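Local coordinates for solute carrier family 15 member 1 (Mus musculus, PDB 5A9D), which forms the extracellular domain of a proton-coupled transporter that takes up di- and tripeptides across the membrane of small-intestinal cells, at residues Gly2-Gly13 / Phe65-Trp76. Sequence-based numbering, arbitrary orientation.
Sequences GNQVQIKVLNIG and FEQGHRHTLLVW
Gln-6 runs alongside Arg-70, both side chains leaving the same face of two neighbouring parallel strands. Gln-6 CB rests 3.7 Å from Arg-70 CG. With CG anti to the carbonyl carbon (chi1 -78°) and the chain extended beyond it, CD stays level with the arginine's aliphatic part. OE1 then accepts from Arg-70 NE at 2.9 Å, lying at the guanidinium edge but somewhat tilted out of its plane, with the amide turned 38° from that plane. On the other branch, NE2 donates to Gln-4 OE1, so both ends of the amide are held and its rotation is fixed. Arg-70 NH1 reaches on to Pro-186 O of the second subunit.

Strands 4-11 and 69-76 are the central pair of a four-stranded mixed sheet, flanked by 32-41 and 80-88, in one of the immunoglobulin-like lobes of this extracellular domain. Backbone bonds run from Gly-68 N to Gln-4 O at one end to Ile-12 N to Val-75 O at the other.

On the opposite face, ND1 of His-71 donates to the backbone O of Gln-6 at 3.0 Å, in the ring plane; the same oxygen takes a weak, bent bond from His-71 N. NE2 accepts from Glu-66 N, which places the proton on ND1 and ties the ring to the turn before its own strand. Phe-65 CD1 sits over the imidazole's centre, and Ile-7 CD1 covers a face of the phenyl, 4.0 Å from its centroid.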
ATOM      1  N   GLY A   2      -1.972 -12.111 -12.038  1.00 73.69           N
ATOM      2  CA  GLY A   2      -1.390 -13.419 -11.719  1.00 72.62           C
ATOM      3  C   GLY A   2       0.118 -13.353 -11.835  1.00 72.70           C
ATOM      4  O   GLY A   2       0.811 -13.180 -10.837  1.00 72.21           O
ATOM      5  N   ASN A   3       0.606 -13.339 -13.088  1.00 65.02           N
ATOM      6  CA  ASN A   3       2.011 -13.241 -13.491  1.00 63.31           C
ATOM      7  C   ASN A   3       2.267 -11.877 -14.218  1.00 61.72           C
ATOM      8  O   ASN A   3       3.431 -11.545 -14.532  1.00 60.34           O
ATOM      9  CB  ASN A   3       2.329 -14.461 -14.410  1.00 68.84           C
ATOM     10  CG  ASN A   3       3.642 -14.487 -15.173  1.00104.93           C
ATOM     11  OD1 ASN A   3       3.671 -14.528 -16.416  1.00 95.06           O
ATOM     12  ND2 ASN A   3       4.751 -14.575 -14.453  1.00102.98           N
ATOM     13  N   GLN A   4       1.185 -11.098 -14.494  1.00 56.45           N
ATOM     14  CA  GLN A   4       1.343  -9.836 -15.231  1.00 53.23           C
ATOM     15  C   GLN A   4       1.471  -8.600 -14.313  1.00 48.80           C
ATOM     16  O   GLN A   4       0.875  -8.524 -13.233  1.00 47.57           O
ATOM     17  CB  GLN A   4       0.276  -9.634 -16.328  1.00 55.76           C
ATOM     18  CG  GLN A   4      -1.115  -9.195 -15.851  1.00 79.84           C
ATOM     19  CD  GLN A   4      -2.122  -8.957 -16.964  1.00 94.33           C
ATOM     20  OE1 GLN A   4      -2.810  -7.920 -17.012  1.00 79.43           O
ATOM     21  NE2 GLN A   4      -2.213  -9.896 -17.908  1.00 93.27           N
ATOM     22  N   VAL A   5       2.340  -7.700 -14.722  1.00 39.89           N
ATOM     23  CA  VAL A   5       2.652  -6.465 -14.017  1.00 37.19           C
ATOM     24  C   VAL A   5       2.079  -5.322 -14.871  1.00 37.60           C
ATOM     25  O   VAL A   5       2.288  -5.302 -16.087  1.00 35.76           O
ATOM     26  CB  VAL A   5       4.195  -6.365 -13.818  1.00 41.15           C
ATOM     27  CG1 VAL A   5       4.636  -4.946 -13.456  1.00 38.65           C
ATOM     28  CG2 VAL A   5       4.657  -7.353 -12.741  1.00 41.91           C
ATOM     29  N   GLN A   6       1.270  -4.442 -14.261  1.00 31.59           N
ATOM     30  CA  GLN A   6       0.710  -3.302 -14.988  1.00 30.71           C
ATOM     31  C   GLN A   6       1.437  -2.049 -14.526  1.00 33.40           C
ATOM     32  O   GLN A   6       1.629  -1.840 -13.321  1.00 30.75           O
ATOM     33  CB  GLN A   6      -0.799  -3.183 -14.803  1.00 32.75           C
ATOM     34  CG  GLN A   6      -1.623  -4.169 -15.658  1.00 39.12           C
ATOM     35  CD  GLN A   6      -3.120  -4.064 -15.408  1.00 51.92           C
ATOM     36  OE1 GLN A   6      -3.631  -3.027 -15.010  1.00 48.81           O
ATOM     37  NE2 GLN A   6      -3.877  -5.140 -15.606  1.00 43.25           N
ATOM     38  N   ILE A   7       1.924  -1.254 -15.492  1.00 30.76           N
ATOM     39  CA  ILE A   7       2.677  -0.030 -15.221  1.00 29.79           C
ATOM     40  C   ILE A   7       2.147   1.138 -16.059  1.00 34.26           C
ATOM     41  O   ILE A   7       2.075   1.058 -17.278  1.00 33.47           O
ATOM     42  CB  ILE A   7       4.211  -0.217 -15.471  1.00 31.51           C
ATOM     43  CG1 ILE A   7       4.762  -1.468 -14.748  1.00 33.01           C
ATOM     44  CG2 ILE A   7       5.004   1.066 -15.084  1.00 29.06           C
ATOM     45  CD1 ILE A   7       6.170  -1.972 -15.199  1.00 39.82           C
ATOM     46  N   LYS A   8       1.886   2.247 -15.383  1.00 32.05           N
ATOM     47  CA  LYS A   8       1.486   3.526 -15.974  1.00 32.49           C
ATOM     48  C   LYS A   8       2.652   4.456 -15.672  1.00 32.10           C
ATOM     49  O   LYS A   8       3.241   4.359 -14.604  1.00 31.65           O
ATOM     50  CB  LYS A   8       0.201   4.037 -15.292  1.00 34.65           C
ATOM     51  CG  LYS A   8      -0.236   5.449 -15.631  1.00 45.65           C
ATOM     52  CD  LYS A   8      -0.854   6.014 -14.385  1.00 56.09           C
ATOM     53  CE  LYS A   8      -2.272   6.433 -14.566  1.00 60.21           C
ATOM     54  NZ  LYS A   8      -2.925   6.585 -13.252  1.00 61.24           N
ATOM     55  N   VAL A   9       3.017   5.319 -16.603  1.00 28.21           N
ATOM     56  CA  VAL A   9       4.121   6.264 -16.358  1.00 28.21           C
ATOM     57  C   VAL A   9       3.526   7.658 -16.214  1.00 34.54           C
ATOM     58  O   VAL A   9       2.685   8.036 -17.012  1.00 34.52           O
ATOM     59  CB  VAL A   9       5.205   6.229 -17.461  1.00 30.40           C
ATOM     60  CG1 VAL A   9       6.399   7.152 -17.108  1.00 30.38           C
ATOM     61  CG2 VAL A   9       5.676   4.799 -17.721  1.00 29.55           C
ATOM     62  N   LEU A  10       3.952   8.409 -15.187  1.00 31.80           N
ATOM     63  CA  LEU A  10       3.518   9.777 -14.992  1.00 31.86           C
ATOM     64  C   LEU A  10       4.775  10.631 -14.843  1.00 34.65           C
ATOM     65  O   LEU A  10       5.569  10.459 -13.913  1.00 35.01           O
ATOM     66  CB  LEU A  10       2.540   9.893 -13.778  1.00 32.49           C
ATOM     67  CG  LEU A  10       2.226  11.291 -13.191  1.00 37.79           C
ATOM     68  CD1 LEU A  10       1.536  12.207 -14.204  1.00 39.06           C
ATOM     69  CD2 LEU A  10       1.332  11.188 -11.953  1.00 36.79           C
ATOM     70  N   ASN A  11       4.969  11.513 -15.806  1.00 33.25           N
ATOM     71  CA  ASN A  11       6.074  12.448 -15.856  1.00 33.94           C
ATOM     72  C   ASN A  11       5.681  13.696 -15.089  1.00 39.58           C
ATOM     73  O   ASN A  11       4.857  14.480 -15.564  1.00 40.55           O
ATOM     74  CB  ASN A  11       6.408  12.775 -17.313  1.00 29.46           C
ATOM     75  CG  ASN A  11       7.612  13.666 -17.455  1.00 43.10           C
ATOM     76  OD1 ASN A  11       8.153  14.168 -16.484  1.00 35.53           O
ATOM     77  ND2 ASN A  11       8.042  13.896 -18.673  1.00 39.59           N
ATOM     78  N   ILE A  12       6.289  13.885 -13.911  1.00 37.02           N
ATOM     79  CA  ILE A  12       6.033  15.012 -13.012  1.00 38.64           C
ATOM     80  C   ILE A  12       7.198  16.020 -12.985  1.00 45.64           C
ATOM     81  O   ILE A  12       7.232  16.888 -12.111  1.00 47.59           O
ATOM     82  CB  ILE A  12       5.624  14.535 -11.590  1.00 42.34           C
ATOM     83  CG1 ILE A  12       6.730  13.691 -10.902  1.00 42.21           C
ATOM     84  CG2 ILE A  12       4.310  13.784 -11.644  1.00 42.39           C
ATOM     85  CD1 ILE A  12       6.458  13.389  -9.417  1.00 43.74           C
ATOM     86  N   GLY A  13       8.123  15.901 -13.941  1.00 42.88           N
ATOM     87  CA  GLY A  13       9.258  16.817 -14.083  1.00 45.01           C
ATOM     88  C   GLY A  13       8.925  17.960 -15.025  1.00 49.76           C
ATOM     89  O   GLY A  13       7.758  18.148 -15.364  1.00 48.92           O
ATOM     90  N   PHE A  65       8.562  -4.502  -8.705  1.00 55.33           N
ATOM     91  CA  PHE A  65       7.252  -4.668  -9.318  1.00 48.34           C
ATOM     92  C   PHE A  65       6.671  -5.990  -8.882  1.00 49.25           C
ATOM     93  O   PHE A  65       7.350  -7.004  -8.954  1.00 52.80           O
ATOM     94  CB  PHE A  65       7.301  -4.569 -10.832  1.00 47.50           C
ATOM     95  CG  PHE A  65       7.743  -3.221 -11.329  1.00 45.75           C
ATOM     96  CD1 PHE A  65       6.852  -2.158 -11.393  1.00 44.91           C
ATOM     97  CD2 PHE A  65       9.056  -3.014 -11.738  1.00 47.08           C
ATOM     98  CE1 PHE A  65       7.270  -0.908 -11.854  1.00 46.21           C
ATOM     99  CE2 PHE A  65       9.475  -1.766 -12.180  1.00 49.41           C
ATOM    100  CZ  PHE A  65       8.578  -0.725 -12.261  1.00 46.74           C
ATOM    101  N   GLU A  66       5.440  -5.984  -8.396  1.00 41.09           N
ATOM    102  CA  GLU A  66       4.766  -7.199  -7.957  1.00 39.85           C
ATOM    103  C   GLU A  66       3.834  -7.713  -9.033  1.00 40.42           C
ATOM    104  O   GLU A  66       3.036  -6.949  -9.588  1.00 38.81           O
ATOM    105  CB  GLU A  66       3.974  -6.961  -6.666  1.00 40.98           C
ATOM    106  CG  GLU A  66       4.807  -6.635  -5.452  1.00 54.68           C
ATOM    107  CD  GLU A  66       4.041  -6.835  -4.161  1.00 95.48           C
ATOM    108  OE1 GLU A  66       3.265  -5.929  -3.777  1.00 86.75           O
ATOM    109  OE2 GLU A  66       4.139  -7.951  -3.597  1.00104.24           O
ATOM    110  N   GLN A  67       3.885  -9.013  -9.302  1.00 38.07           N
ATOM    111  CA  GLN A  67       2.958  -9.582 -10.289  1.00 39.04           C
ATOM    112  C   GLN A  67       1.526  -9.563  -9.735  1.00 40.96           C
ATOM    113  O   GLN A  67       1.326  -9.622  -8.518  1.00 38.92           O
ATOM    114  CB  GLN A  67       3.384 -10.986 -10.770  1.00 43.37           C
ATOM    115  CG  GLN A  67       3.782 -11.943  -9.652  1.00 51.73           C
ATOM    116  CD  GLN A  67       4.651 -13.047 -10.171  1.00 65.15           C
ATOM    117  OE1 GLN A  67       4.222 -13.876 -10.970  1.00 66.37           O
ATOM    118  NE2 GLN A  67       5.879 -13.117  -9.689  1.00 50.35           N
ATOM    119  N   GLY A  68       0.567  -9.355 -10.635  1.00 37.78           N
ATOM    120  CA  GLY A  68      -0.844  -9.245 -10.294  1.00 37.00           C
ATOM    121  C   GLY A  68      -1.227  -7.862  -9.811  1.00 37.66           C
ATOM    122  O   GLY A  68      -2.380  -7.643  -9.419  1.00 36.39           O
ATOM    123  N   HIS A  69      -0.254  -6.906  -9.838  1.00 32.96           N
ATOM    124  CA  HIS A  69      -0.466  -5.544  -9.368  1.00 31.71           C
ATOM    125  C   HIS A  69      -0.227  -4.466 -10.399  1.00 33.61           C
ATOM    126  O   HIS A  69       0.549  -4.659 -11.340  1.00 33.00           O
ATOM    127  CB  HIS A  69       0.408  -5.265  -8.131  1.00 32.67           C
ATOM    128  CG  HIS A  69       0.034  -6.098  -6.944  1.00 36.58           C
ATOM    129  ND1 HIS A  69       0.317  -7.465  -6.895  1.00 39.80           N
ATOM    130  CD2 HIS A  69      -0.572  -5.736  -5.793  1.00 37.46           C
ATOM    131  CE1 HIS A  69      -0.153  -7.884  -5.732  1.00 38.91           C
ATOM    132  NE2 HIS A  69      -0.686  -6.878  -5.037  1.00 38.51           N
ATOM    133  N   ARG A  70      -0.890  -3.324 -10.215  1.00 30.97           N
ATOM    134  CA  ARG A  70      -0.707  -2.114 -10.999  1.00 32.58           C
ATOM    135  C   ARG A  70       0.264  -1.224 -10.258  1.00 35.67           C
ATOM    136  O   ARG A  70       0.367  -1.285  -9.037  1.00 33.55           O
ATOM    137  CB  ARG A  70      -1.998  -1.322 -11.187  1.00 33.50           C
ATOM    138  CG  ARG A  70      -2.975  -1.931 -12.121  1.00 38.39           C
ATOM    139  CD  ARG A  70      -4.226  -1.116 -12.050  1.00 41.76           C
ATOM    140  NE  ARG A  70      -5.207  -1.591 -13.011  1.00 44.34           N
ATOM    141  CZ  ARG A  70      -6.457  -1.153 -13.074  1.00 62.42           C
ATOM    142  NH1 ARG A  70      -6.876  -0.192 -12.252  1.00 43.27           N
ATOM    143  NH2 ARG A  70      -7.296  -1.658 -13.968  1.00 51.83           N
ATOM    144  N   HIS A  71       0.964  -0.388 -11.010  1.00 31.22           N
ATOM    145  CA  HIS A  71       1.941   0.522 -10.463  1.00 30.53           C
ATOM    146  C   HIS A  71       1.927   1.808 -11.249  1.00 34.17           C
ATOM    147  O   HIS A  71       1.690   1.793 -12.455  1.00 32.81           O
ATOM    148  CB  HIS A  71       3.357  -0.077 -10.585  1.00 30.89           C
ATOM    149  CG  HIS A  71       3.495  -1.478 -10.054  1.00 34.38           C
ATOM    150  ND1 HIS A  71       3.068  -2.577 -10.799  1.00 35.83           N
ATOM    151  CD2 HIS A  71       4.021  -1.915  -8.885  1.00 35.30           C
ATOM    152  CE1 HIS A  71       3.303  -3.636 -10.037  1.00 35.57           C
ATOM    153  NE2 HIS A  71       3.894  -3.291  -8.886  1.00 35.65           N
ATOM    154  N   THR A  72       2.283   2.913 -10.588  1.00 32.93           N
ATOM    155  CA  THR A  72       2.510   4.176 -11.276  1.00 33.68           C
ATOM    156  C   THR A  72       3.997   4.432 -11.145  1.00 37.28           C
ATOM    157  O   THR A  72       4.495   4.555 -10.031  1.00 36.76           O
ATOM    158  CB  THR A  72       1.679   5.328 -10.702  1.00 40.61           C
ATOM    159  OG1 THR A  72       0.342   5.095 -11.085  1.00 35.82           O
ATOM    160  CG2 THR A  72       2.105   6.723 -11.259  1.00 36.72           C
ATOM    161  N   LEU A  73       4.697   4.489 -12.279  1.00 33.24           N
ATOM    162  CA  LEU A  73       6.090   4.841 -12.309  1.00 33.31           C
ATOM    163  C   LEU A  73       6.159   6.373 -12.427  1.00 36.75           C
ATOM    164  O   LEU A  73       5.880   6.951 -13.498  1.00 34.73           O
ATOM    165  CB  LEU A  73       6.839   4.134 -13.462  1.00 33.44           C
ATOM    166  CG  LEU A  73       8.351   4.488 -13.632  1.00 38.96           C
ATOM    167  CD1 LEU A  73       9.200   4.056 -12.408  1.00 38.67           C
ATOM    168  CD2 LEU A  73       8.917   3.870 -14.909  1.00 41.04           C
ATOM    169  N   LEU A  74       6.479   7.041 -11.311  1.00 33.84           N
ATOM    170  CA  LEU A  74       6.623   8.494 -11.320  1.00 35.25           C
ATOM    171  C   LEU A  74       8.022   8.772 -11.838  1.00 39.03           C
ATOM    172  O   LEU A  74       8.948   8.107 -11.396  1.00 37.62           O
ATOM    173  CB  LEU A  74       6.486   9.104  -9.910  1.00 37.33           C
ATOM    174  CG  LEU A  74       5.131   9.048  -9.211  1.00 40.86           C
ATOM    175  CD1 LEU A  74       5.255   9.619  -7.813  1.00 42.34           C
ATOM    176  CD2 LEU A  74       4.083   9.866  -9.965  1.00 40.37           C
ATOM    177  N   VAL A  75       8.167   9.682 -12.832  1.00 35.15           N
ATOM    178  CA  VAL A  75       9.480  10.065 -13.384  1.00 35.46           C
ATOM    179  C   VAL A  75       9.620  11.603 -13.354  1.00 41.21           C
ATOM    180  O   VAL A  75       8.625  12.318 -13.546  1.00 39.27           O
ATOM    181  CB  VAL A  75       9.802   9.460 -14.793  1.00 38.08           C
ATOM    182  CG1 VAL A  75       9.836   7.925 -14.753  1.00 37.70           C
ATOM    183  CG2 VAL A  75       8.819   9.940 -15.872  1.00 36.89           C
ATOM    184  N   TRP A  76      10.831  12.106 -13.103  1.00 39.40           N
ATOM    185  CA  TRP A  76      11.125  13.542 -13.082  1.00 41.61           C
ATOM    186  C   TRP A  76      12.602  13.787 -13.390  1.00 51.16           C
ATOM    187  O   TRP A  76      13.405  12.855 -13.337  1.00 49.60           O
ATOM    188  CB  TRP A  76      10.650  14.252 -11.787  1.00 41.18           C
ATOM    189  CG  TRP A  76      11.323  13.819 -10.516  1.00 43.75           C
ATOM    190  CD1 TRP A  76      12.307  14.484  -9.848  1.00 50.01           C
ATOM    191  CD2 TRP A  76      10.976  12.686  -9.695  1.00 42.67           C
ATOM    192  NE1 TRP A  76      12.609  13.833  -8.678  1.00 51.27           N
ATOM    193  CE2 TRP A  76      11.830  12.706  -8.574  1.00 49.40           C
ATOM    194  CE3 TRP A  76      10.045  11.633  -9.823  1.00 41.06           C
ATOM    195  CZ2 TRP A  76      11.809  11.708  -7.596  1.00 49.22           C
ATOM    196  CZ3 TRP A  76      10.004  10.656  -8.848  1.00 42.65           C
ATOM    197  CH2 TRP A  76      10.893  10.685  -7.755  1.00 46.46           C
TER